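Local coordinates for protein arylalkylamine N-Acetyltransferase 2 (Aedes aegypti, PDB 4FD5) that probably transfers acyl groups from acyl-coenzyme A thioesters to the amine of arylalkylamines such as dopamine and serotonin, at residues H49-Q54 with E103-I108; E114-I119 with K168-G173. All coordinates share one frame; numbering follows the deposited sequence.

How the contacts relate
Both contacts draw on helix 103-116, one near each end. In contact 1 its first turns meet the start of helix 50-60; in contact 2 its C-terminal part reaches strand 166-171 of the central sheet. Their centres are about 17 Å apart and their nearest atoms about 6 Å apart, so they do not touch. Neither is deep core: each is partly buried, with contact 2 closer to the centre of the chain. Their chemistry differs with the elements they join. Helix against helix, contact 1 is apolar, built round one phenylalanine ring beside a helix cap. Contact 2 joins helix to sheet through hydrogen bonds and an ion pair within the strand.

Contact 1: H49-Q54 with E103-I108; sequences HPLLEQ and ESFKKI
The N-capped first turn of helix 50-60 meets the opening turns of helix 103-116 through one ring, that of F105, which lies against L51, L52 and H49. The methyl L51 CD1 sits over one face of the F105 ring, 3.9 Å from its centroid and 19° off the normal, a CH-pi contact displaced toward the CG-CD1 bond. L51 CB lies over the same face, toward CZ and CE2, 3.9 Å from F105 CE2. L52 comes in differently: L52 CD2 lies near the ring plane, at the edge, 4.0 Å from F105 CE2. F105 holds its ring out from the helix, chi1 -173° placing CG opposite the backbone N, and so reaches the two leucines.

H49 is the N-cap residue. H49 ND1 accepts from L51 N (3.2 Å) and L52 N (3.4 Å), both weak bonds, while H49 CE1 approaches F105 CD2 obliquely at 4.4 Å. H49 N in turn donates to E53 OE2 at 2.9 Å, meeting that oxygen from above the carboxylate plane; E53 OE1 forms a salt bridge with R27. D102 completes the junction, one carboxylate oxygen bonded to H49 NE2 and the other to F105 N. Across the contact itself the grip is purely apolar; the polar bonds tie up the imidazole and the first helical turn, which probably helps set the position of the leucines against which the ring packs.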
loop_
_atom_site.group_PDB
_atom_site.type_symbol
_atom_site.label_atom_id
_atom_site.label_comp_id
_atom_site.label_asym_id
_atom_site.label_seq_id
_atom_site.Cartn_x
_atom_site.Cartn_y
_atom_site.Cartn_z
ATOM N N HIS A 49 -4.060 -7.461 13.001
ATOM C CA HIS A 49 -5.431 -7.000 12.953
ATOM C C HIS A 49 -6.166 -7.874 11.949
ATOM O O HIS A 49 -5.672 -8.110 10.856
ATOM C CB HIS A 49 -5.434 -5.538 12.504
ATOM C CG HIS A 49 -6.766 -4.879 12.593
ATOM N ND1 HIS A 49 -7.739 -5.036 11.630
ATOM C CD2 HIS A 49 -7.287 -4.045 13.526
ATOM C CE1 HIS A 49 -8.807 -4.340 11.971
ATOM N NE2 HIS A 49 -8.557 -3.726 13.116
ATOM N N PRO A 50 -7.357 -8.371 12.311
ATOM C CA PRO A 50 -8.007 -9.315 11.393
ATOM C C PRO A 50 -8.308 -8.737 10.007
ATOM O O PRO A 50 -8.115 -9.448 9.013
ATOM C CB PRO A 50 -9.305 -9.672 12.119
ATOM C CG PRO A 50 -8.991 -9.429 13.570
ATOM C CD PRO A 50 -8.085 -8.239 13.588
ATOM N N LEU A 51 -8.761 -7.485 9.927
ATOM C CA LEU A 51 -9.097 -6.896 8.636
ATOM C C LEU A 51 -7.843 -6.586 7.814
ATOM O O LEU A 51 -7.808 -6.843 6.614
ATOM C CB LEU A 51 -9.951 -5.635 8.812
ATOM C CG LEU A 51 -11.286 -5.834 9.533
ATOM C CD1 LEU A 51 -12.014 -4.508 9.667
ATOM C CD2 LEU A 51 -12.157 -6.846 8.807
ATOM N N LEU A 52 -6.821 -6.040 8.462
ATOM C CA LEU A 52 -5.560 -5.782 7.774
ATOM C C LEU A 52 -4.987 -7.054 7.180
ATOM O O LEU A 52 -4.512 -7.064 6.038
ATOM C CB LEU A 52 -4.524 -5.186 8.729
ATOM C CG LEU A 52 -4.790 -3.811 9.337
ATOM C CD1 LEU A 52 -3.608 -3.406 10.222
ATOM C CD2 LEU A 52 -5.041 -2.771 8.241
ATOM N N GLU A 53 -5.016 -8.129 7.959
ATOM C CA GLU A 53 -4.449 -9.397 7.517
ATOM C C GLU A 53 -5.294 -10.057 6.438
ATOM O O GLU A 53 -4.755 -10.608 5.487
ATOM C CB GLU A 53 -4.243 -10.322 8.716
ATOM C CG GLU A 53 -3.152 -9.819 9.648
ATOM C CD GLU A 53 -3.150 -10.508 10.994
ATOM O OE1 GLU A 53 -3.526 -11.695 11.064
ATOM O OE2 GLU A 53 -2.779 -9.857 11.992
ATOM N N GLN A 54 -6.616 -9.983 6.572
ATOM C CA GLN A 54 -7.518 -10.460 5.521
ATOM C C GLN A 54 -7.223 -9.755 4.188
ATOM O O GLN A 54 -7.154 -10.392 3.120
ATOM C CB GLN A 54 -8.969 -10.219 5.947
ATOM C CG GLN A 54 -10.017 -10.568 4.917
ATOM C CD GLN A 54 -11.417 -10.274 5.434
ATOM O OE1 GLN A 54 -12.018 -11.094 6.128
ATOM N NE2 GLN A 54 -11.925 -9.085 5.125
ATOM N N GLU A 103 -14.379 1.097 14.106
ATOM C CA GLU A 103 -14.441 2.546 13.880
ATOM C C GLU A 103 -13.204 3.124 13.189
ATOM O O GLU A 103 -13.302 3.906 12.223
ATOM C CB GLU A 103 -14.545 3.241 15.233
ATOM C CG GLU A 103 -15.861 3.863 15.563
ATOM C CD GLU A 103 -15.775 4.629 16.869
ATOM O OE1 GLU A 103 -15.459 3.997 17.901
ATOM O OE2 GLU A 103 -15.992 5.862 16.860
ATOM N N SER A 104 -12.043 2.759 13.719
ATOM C CA SER A 104 -10.763 3.292 13.251
ATOM C C SER A 104 -10.497 2.870 11.802
ATOM O O SER A 104 -10.151 3.688 10.905
ATOM C CB SER A 104 -9.640 2.774 14.150
ATOM O OG SER A 104 -9.791 3.230 15.487
ATOM N N PHE A 105 -10.674 1.575 11.568
ATOM C CA PHE A 105 -10.499 1.040 10.228
ATOM C C PHE A 105 -11.420 1.772 9.261
ATOM O O PHE A 105 -11.014 2.156 8.166
ATOM C CB PHE A 105 -10.776 -0.460 10.201
ATOM C CG PHE A 105 -10.459 -1.099 8.884
ATOM C CD1 PHE A 105 -11.436 -1.224 7.910
ATOM C CD2 PHE A 105 -9.181 -1.553 8.608
ATOM C CE1 PHE A 105 -11.149 -1.803 6.687
ATOM C CE2 PHE A 105 -8.887 -2.139 7.381
ATOM C CZ PHE A 105 -9.872 -2.260 6.426
ATOM N N LYS A 106 -12.663 1.984 9.674
ATOM C CA LYS A 106 -13.613 2.673 8.814
ATOM C C LYS A 106 -13.154 4.093 8.460
ATOM O O LYS A 106 -13.370 4.546 7.337
ATOM C CB LYS A 106 -14.994 2.702 9.456
ATOM C CG LYS A 106 -16.060 3.275 8.558
ATOM C CD LYS A 106 -17.432 3.200 9.226
ATOM C CE LYS A 106 -18.441 4.151 8.555
ATOM N NZ LYS A 106 -19.760 4.175 9.262
ATOM N N LYS A 107 -12.534 4.791 9.413
ATOM C CA LYS A 107 -11.983 6.120 9.104
ATOM C C LYS A 107 -10.971 6.052 7.956
ATOM O O LYS A 107 -10.993 6.880 7.008
ATOM C CB LYS A 107 -11.292 6.708 10.326
ATOM C CG LYS A 107 -12.245 6.991 11.478
ATOM C CD LYS A 107 -11.485 7.566 12.652
ATOM C CE LYS A 107 -12.432 7.895 13.803
ATOM N NZ LYS A 107 -11.681 8.175 15.048
ATOM N N ILE A 108 -10.075 5.070 8.060
ATOM C CA ILE A 108 -9.062 4.890 7.006
ATOM C C ILE A 108 -9.686 4.525 5.644
ATOM O O ILE A 108 -9.411 5.163 4.607
ATOM C CB ILE A 108 -8.045 3.814 7.417
ATOM C CG1 ILE A 108 -7.283 4.269 8.664
ATOM C CG2 ILE A 108 -7.086 3.509 6.257
ATOM C CD1 ILE A 108 -6.491 3.160 9.325
#

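Contact 2: E114-I119 with K168-G173; sequences EQNLKI and KTDATG
Two side chains grip K168 NZ: N116 through its amide oxygen and D170 through its carboxylate. The tightest bond lies within the strand: K168 NZ meets D170 OD1 at 2.6 Å, on its syn side and near the carboxylate plane, as the core of a salt bridge, with a weak second bond to D170 OD2 at 3.0 Å. Across the contact K168 NZ donates to N116 OD1 at 2.9 Å, tilted 17° from the carbonyl plane. The lysine chain runs extended until its last torsion (chi4 -79°), where the bend turns the ammonium group back toward D170, on the same face of the strand. E132 OE2 adds a long, weak ion pair to K168 NZ.

N116 closes the ring of bonds. N116 ND2 donates to D170 OD2 at 2.9 Å, nearly straight (172°) and in the plane of its own amide, but striking the carboxylate from above its plane. A further bond from ND2 to L112 O helps fix the rotation of the amide, which thus offers its oxygen to the lysine and its nitrogen to the aspartate at once.

N116 and D170 both pack on I216 of the antiparallel neighbour 213-220. The C-terminal part of helix 103-116 is thus joined to the sheet beside the parallel pair 129-138 and 166-171, the pair that in GNAT folds splays apart around the cofactor.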
loop_
_atom_site.group_PDB
_atom_site.type_symbol
_atom_site.label_atom_id
_atom_site.label_comp_id
_atom_site.label_asym_id
_atom_site.label_seq_id
_atom_site.Cartn_x
_atom_site.Cartn_y
_atom_site.Cartn_z
ATOM N N GLU A 114 -12.895 8.057 -0.554
ATOM C CA GLU A 114 -13.221 9.422 -0.926
ATOM C C GLU A 114 -12.195 10.013 -1.868
ATOM O O GLU A 114 -12.554 10.654 -2.856
ATOM C CB GLU A 114 -13.286 10.300 0.305
ATOM C CG GLU A 114 -14.455 10.033 1.185
ATOM C CD GLU A 114 -14.454 10.982 2.358
ATOM O OE1 GLU A 114 -13.353 11.258 2.897
ATOM O OE2 GLU A 114 -15.541 11.469 2.716
ATOM N N GLN A 115 -10.916 9.820 -1.571
ATOM C CA GLN A 115 -9.909 10.428 -2.429
ATOM C C GLN A 115 -9.906 9.757 -3.793
ATOM O O GLN A 115 -9.770 10.428 -4.823
ATOM C CB GLN A 115 -8.528 10.390 -1.778
ATOM C CG GLN A 115 -8.428 11.312 -0.575
ATOM C CD GLN A 115 -8.614 12.762 -0.966
ATOM O OE1 GLN A 115 -7.830 13.305 -1.742
ATOM N NE2 GLN A 115 -9.666 13.389 -0.452
ATOM N N ASN A 116 -10.092 8.441 -3.803
ATOM C CA ASN A 116 -10.148 7.721 -5.076
ATOM C C ASN A 116 -11.328 8.109 -5.970
ATOM O O ASN A 116 -11.265 7.922 -7.189
ATOM C CB ASN A 116 -10.098 6.211 -4.857
ATOM C CG ASN A 116 -8.682 5.691 -4.805
ATOM O OD1 ASN A 116 -8.014 5.604 -5.834
ATOM N ND2 ASN A 116 -8.207 5.359 -3.608
ATOM N N LEU A 117 -12.395 8.643 -5.380
ATOM C CA LEU A 117 -13.492 9.168 -6.209
ATOM C C LEU A 117 -13.124 10.374 -7.083
ATOM O O LEU A 117 -13.858 10.726 -8.010
ATOM C CB LEU A 117 -14.691 9.546 -5.344
ATOM C CG LEU A 117 -15.464 8.411 -4.683
ATOM C CD1 LEU A 117 -16.587 8.992 -3.813
ATOM C CD2 LEU A 117 -16.029 7.468 -5.725
ATOM N N LYS A 118 -12.005 11.019 -6.795
ATOM C CA LYS A 118 -11.713 12.297 -7.427
ATOM C C LYS A 118 -10.929 12.144 -8.721
ATOM O O LYS A 118 -10.706 13.113 -9.442
ATOM C CB LYS A 118 -10.967 13.201 -6.454
ATOM C CG LYS A 118 -11.747 13.434 -5.173
ATOM C CD LYS A 118 -10.952 14.239 -4.174
ATOM C CE LYS A 118 -10.433 15.520 -4.806
ATOM N NZ LYS A 118 -9.961 16.504 -3.778
ATOM N N ILE A 119 -10.509 10.916 -8.997
ATOM C CA ILE A 119 -9.799 10.612 -10.233
ATOM C C ILE A 119 -10.306 9.304 -10.835
ATOM O O ILE A 119 -10.865 8.467 -10.141
ATOM C CB ILE A 119 -8.270 10.494 -10.007
ATOM C CG1 ILE A 119 -7.964 9.364 -9.016
ATOM C CG2 ILE A 119 -7.676 11.833 -9.570
ATOM C CD1 ILE A 119 -6.502 9.260 -8.621
ATOM N N LYS A 168 -0.111 2.274 -9.861
ATOM C CA LYS A 168 -0.773 3.244 -8.987
ATOM C C LYS A 168 -0.401 2.934 -7.556
ATOM O O LYS A 168 -0.226 1.771 -7.208
ATOM C CB LYS A 168 -2.296 3.115 -9.168
ATOM C CG LYS A 168 -3.171 3.867 -8.165
ATOM C CD LYS A 168 -4.647 3.517 -8.400
ATOM C CE LYS A 168 -5.594 4.366 -7.548
ATOM N NZ LYS A 168 -5.681 3.877 -6.149
ATOM N N THR A 169 -0.270 3.958 -6.714
ATOM C CA THR A 169 -0.133 3.710 -5.284
ATOM C C THR A 169 -0.824 4.820 -4.492
ATOM O O THR A 169 -0.754 5.992 -4.870
ATOM C CB THR A 169 1.352 3.551 -4.857
ATOM O OG1 THR A 169 1.430 3.056 -3.515
ATOM C CG2 THR A 169 2.087 4.883 -4.933
ATOM N N ASP A 170 -1.498 4.448 -3.407
ATOM C CA ASP A 170 -2.115 5.428 -2.528
ATOM C C ASP A 170 -1.183 5.554 -1.327
ATOM O O ASP A 170 -1.295 4.816 -0.347
ATOM C CB ASP A 170 -3.533 4.987 -2.124
ATOM C CG ASP A 170 -4.466 4.797 -3.330
ATOM O OD1 ASP A 170 -4.068 5.133 -4.474
ATOM O OD2 ASP A 170 -5.592 4.289 -3.138
ATOM N N ALA A 171 -0.244 6.488 -1.441
ATOM C CA ALA A 171 0.889 6.588 -0.560
ATOM C C ALA A 171 0.547 7.492 0.601
ATOM O O ALA A 171 0.350 8.692 0.424
ATOM C CB ALA A 171 2.079 7.132 -1.314
ATOM N N THR A 172 0.460 6.898 1.783
ATOM C CA THR A 172 0.045 7.639 2.969
ATOM C C THR A 172 1.216 8.264 3.691
ATOM O O THR A 172 1.018 9.162 4.509
ATOM C CB THR A 172 -0.693 6.722 3.964
ATOM O OG1 THR A 172 0.184 5.660 4.369
ATOM C CG2 THR A 172 -1.932 6.131 3.314
ATOM N N GLY A 173 2.422 7.779 3.405
ATOM C CA GLY A 173 3.607 8.210 4.132
ATOM C C GLY A 173 4.674 8.867 3.273
ATOM O O GLY A 173 4.791 8.593 2.073
#